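Conserved Protein MTH1675 (Methanothermobacter thermautotrophicus, PDB 1T57) is of unknown function but binds flavin mononucleotide and magnesium, in a fold related to the alpha/beta domain of pyruvate kinase. Local coordinates at residues A[54-60]-A[75-81]. Sequence-based numbering, arbitrary orientation.
Sequences NFVVASV and NIVSVTH. With FMN (flavin mononucleotide), chain E.
Strands 54-58 and 75-79 are the two parallel strands of a beta-alpha-beta unit, and Ser59, Val60, Thr80 and His81, at the C-terminal ends of the pair, form part of the FMN pocket. Five backbone bonds zip the pair together, beginning with Phe55 N to Asn75 O and ending with Ser59 N to Val79 O at 3.0 Å. Beyond the ladder, Thr80 OG1 donates to a lone pair of Val60 O (3.1 Å), tying the two segments together; a chi1 of 162°, with OG1 anti to the backbone N, sends the hydroxyl there. A water also bridges the segments, giving a proton to Ser59 O and lying 2.7 Å from Ser78 OG.

Val56 and Val77 run alongside each other on one face of the sheet, Val56 CB 3.7 Å from Val77 CG1, and Val56 CG2 also reaches Val79 CG1. At the pocket, Val60 CG2 sits over the middle of the His81 ring, a CH-pi contact of 3.5 Å to the centroid, while the ring's edge meets the flavin, His81 CD2 lying 3.3 Å from FMN C8. Glu92 holds ND1 of that ring. A leucine in place of His81 would probably cost Glu92 a hydrogen-bond partner and Val60 the flat face it rests on. Val60 N donates to FMN O5' at 3.0 Å, and Val79 CG2 packs on the flavin methyl C8M at 3.5 Å.

Strand 168-172 pairs with 54-58 along the edge away from 75-79, which itself has strand 107-109 as its other neighbour. Helix 63-69, the crossover, covers the face bearing Val57, Ile76 and Ser78; helix 144-158 packs on the opposite face, against Val56, Ala58 and Val79.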
loop_
_atom_site.group_PDB
_atom_site.type_symbol
_atom_site.label_atom_id
_atom_site.label_comp_id
_atom_site.label_asym_id
_atom_site.label_seq_id
_atom_site.Cartn_x
_atom_site.Cartn_y
_atom_site.Cartn_z
ATOM N N ASN A 54 -32.735 -17.313 -1.240
ATOM C CA ASN A 54 -31.812 -16.597 -0.356
ATOM C C ASN A 54 -31.699 -15.102 -0.738
ATOM O O ASN A 54 -31.336 -14.750 -1.869
ATOM C CB ASN A 54 -30.440 -17.263 -0.404
ATOM C CG ASN A 54 -30.413 -18.593 0.342
ATOM O OD1 ASN A 54 -30.428 -18.630 1.590
ATOM N ND2 ASN A 54 -30.380 -19.697 -0.418
ATOM N N PHE A 55 -32.025 -14.216 0.200
ATOM C CA PHE A 55 -31.960 -12.788 -0.088
ATOM C C PHE A 55 -31.204 -12.017 0.969
ATOM O O PHE A 55 -31.520 -12.112 2.142
ATOM C CB PHE A 55 -33.369 -12.178 -0.181
ATOM C CG PHE A 55 -34.259 -12.797 -1.217
ATOM C CD1 PHE A 55 -34.941 -13.981 -0.962
ATOM C CD2 PHE A 55 -34.409 -12.194 -2.457
ATOM C CE1 PHE A 55 -35.779 -14.553 -1.938
ATOM C CE2 PHE A 55 -35.235 -12.754 -3.427
ATOM C CZ PHE A 55 -35.914 -13.939 -3.169
ATOM N N VAL A 56 -30.215 -11.239 0.555
ATOM C CA VAL A 56 -29.497 -10.430 1.518
ATOM C C VAL A 56 -29.830 -8.991 1.159
ATOM O O VAL A 56 -29.677 -8.591 0.002
ATOM C CB VAL A 56 -27.996 -10.657 1.449
ATOM C CG1 VAL A 56 -27.478 -10.394 0.027
ATOM C CG2 VAL A 56 -27.310 -9.773 2.483
ATOM N N VAL A 57 -30.290 -8.213 2.135
ATOM C CA VAL A 57 -30.694 -6.835 1.858
ATOM C C VAL A 57 -30.197 -5.803 2.833
ATOM O O VAL A 57 -30.311 -5.978 4.035
ATOM C CB VAL A 57 -32.226 -6.684 1.856
ATOM C CG1 VAL A 57 -32.610 -5.327 1.312
ATOM C CG2 VAL A 57 -32.849 -7.772 1.054
ATOM N N ALA A 58 -29.685 -4.709 2.300
ATOM C CA ALA A 58 -29.201 -3.616 3.122
ATOM C C ALA A 58 -30.389 -2.772 3.547
ATOM O O ALA A 58 -31.061 -2.149 2.711
ATOM C CB ALA A 58 -28.226 -2.757 2.341
ATOM N N SER A 59 -30.647 -2.758 4.846
ATOM C CA SER A 59 -31.742 -1.972 5.396
ATOM C C SER A 59 -31.275 -1.410 6.723
ATOM O O SER A 59 -31.254 -2.108 7.746
ATOM C CB SER A 59 -32.992 -2.830 5.616
ATOM O OG SER A 59 -34.119 -1.983 5.774
ATOM N N VAL A 60 -30.890 -0.139 6.690
ATOM C CA VAL A 60 -30.400 0.546 7.869
ATOM C C VAL A 60 -31.494 0.639 8.926
ATOM O O VAL A 60 -31.303 0.203 10.063
ATOM C CB VAL A 60 -29.896 1.963 7.512
ATOM C CG1 VAL A 60 -29.369 2.653 8.770
ATOM C CG2 VAL A 60 -28.793 1.873 6.446
ATOM N N ASN A 75 -35.147 -17.582 2.960
ATOM C CA ASN A 75 -34.272 -16.966 3.939
ATOM C C ASN A 75 -33.936 -15.534 3.570
ATOM O O ASN A 75 -33.262 -15.279 2.573
ATOM C CB ASN A 75 -32.974 -17.740 4.094
ATOM C CG ASN A 75 -32.171 -17.259 5.275
ATOM O OD1 ASN A 75 -30.962 -17.116 5.197
ATOM N ND2 ASN A 75 -32.851 -17.004 6.384
ATOM N N ILE A 76 -34.403 -14.602 4.387
ATOM C CA ILE A 76 -34.115 -13.197 4.164
ATOM C C ILE A 76 -33.207 -12.719 5.272
ATOM O O ILE A 76 -33.477 -12.951 6.446
ATOM C CB ILE A 76 -35.350 -12.326 4.223
ATOM C CG1 ILE A 76 -36.314 -12.686 3.107
ATOM C CG2 ILE A 76 -34.932 -10.869 4.114
ATOM C CD1 ILE A 76 -37.486 -11.739 3.030
ATOM N N VAL A 77 -32.135 -12.038 4.893
ATOM C CA VAL A 77 -31.208 -11.518 5.869
ATOM C C VAL A 77 -31.088 -10.033 5.590
ATOM O O VAL A 77 -30.815 -9.610 4.473
ATOM C CB VAL A 77 -29.821 -12.251 5.798
ATOM C CG1 VAL A 77 -29.370 -12.375 4.373
ATOM C CG2 VAL A 77 -28.784 -11.503 6.602
ATOM N N SER A 78 -31.339 -9.257 6.634
ATOM C CA SER A 78 -31.286 -7.815 6.583
ATOM C C SER A 78 -30.059 -7.377 7.363
ATOM O O SER A 78 -29.890 -7.749 8.540
ATOM C CB SER A 78 -32.550 -7.229 7.225
ATOM O OG SER A 78 -32.594 -5.809 7.156
ATOM N N VAL A 79 -29.171 -6.643 6.696
ATOM C CA VAL A 79 -28.005 -6.137 7.397
ATOM C C VAL A 79 -28.174 -4.627 7.507
ATOM O O VAL A 79 -28.531 -3.950 6.547
ATOM C CB VAL A 79 -26.638 -6.481 6.694
ATOM C CG1 VAL A 79 -26.786 -7.698 5.805
ATOM C CG2 VAL A 79 -26.096 -5.298 5.935
ATOM N N THR A 80 -27.967 -4.108 8.703
ATOM C CA THR A 80 -28.068 -2.680 8.926
ATOM C C THR A 80 -26.644 -2.129 9.016
ATOM O O THR A 80 -25.670 -2.870 8.802
ATOM C CB THR A 80 -28.832 -2.397 10.233
ATOM O OG1 THR A 80 -28.571 -1.063 10.661
ATOM C CG2 THR A 80 -28.407 -3.372 11.315
ATOM N N HIS A 81 -26.520 -0.833 9.308
ATOM C CA HIS A 81 -25.208 -0.203 9.458
ATOM C C HIS A 81 -24.532 -0.694 10.733
ATOM O O HIS A 81 -25.210 -1.150 11.658
ATOM C CB HIS A 81 -25.366 1.306 9.538
ATOM C CG HIS A 81 -25.423 1.974 8.205
ATOM N ND1 HIS A 81 -25.760 3.301 8.055
ATOM C CD2 HIS A 81 -25.180 1.504 6.962
ATOM C CE1 HIS A 81 -25.726 3.617 6.773
ATOM N NE2 HIS A 81 -25.377 2.546 6.087
HETATM N N1 FMN E . -25.984 3.380 0.734
HETATM C C2 FMN E . -25.188 4.092 -0.155
HETATM O O2 FMN E . -25.689 4.871 -0.942
HETATM N N3 FMN E . -23.849 3.857 -0.316
HETATM C C4 FMN E . -23.192 3.026 0.555
HETATM O O4 FMN E . -22.012 2.732 0.326
HETATM C C4A FMN E . -23.969 2.274 1.439
HETATM N N5 FMN E . -23.359 1.385 2.295
HETATM C C5A FMN E . -24.145 0.463 2.946
HETATM C C6 FMN E . -23.510 -0.434 3.787
HETATM C C7 FMN E . -24.231 -1.297 4.564
HETATM C C7M FMN E . -23.451 -2.173 5.489
HETATM C C8 FMN E . -25.545 -0.962 4.871
HETATM C C8M FMN E . -26.357 -1.811 5.833
HETATM C C9 FMN E . -26.197 -0.037 4.058
HETATM C C9A FMN E . -25.533 0.619 3.017
HETATM N N10 FMN E . -26.128 1.710 2.367
HETATM C C10 FMN E . -25.369 2.411 1.464
HETATM C "C1'" FMN E . -27.616 1.980 2.419
HETATM C "C2'" FMN E . -28.334 0.954 1.586
HETATM O "O2'" FMN E . -27.738 0.938 0.284
HETATM C "C3'" FMN E . -29.794 1.309 1.425
HETATM O "O3'" FMN E . -29.937 2.593 0.896
HETATM C "C4'" FMN E . -30.812 0.981 2.531
HETATM O "O4'" FMN E . -32.056 1.211 1.913
HETATM C "C5'" FMN E . -31.040 1.798 3.784
HETATM O "O5'" FMN E . -32.214 1.213 4.301
HETATM P P FMN E . -33.586 1.918 4.755
HETATM O O1P FMN E . -34.338 0.901 5.541
HETATM O O2P FMN E . -34.444 2.396 3.567
HETATM O O3P FMN E . -33.187 3.101 5.647
HETATM O O HOH W 1 -31.346 -4.576 9.205
#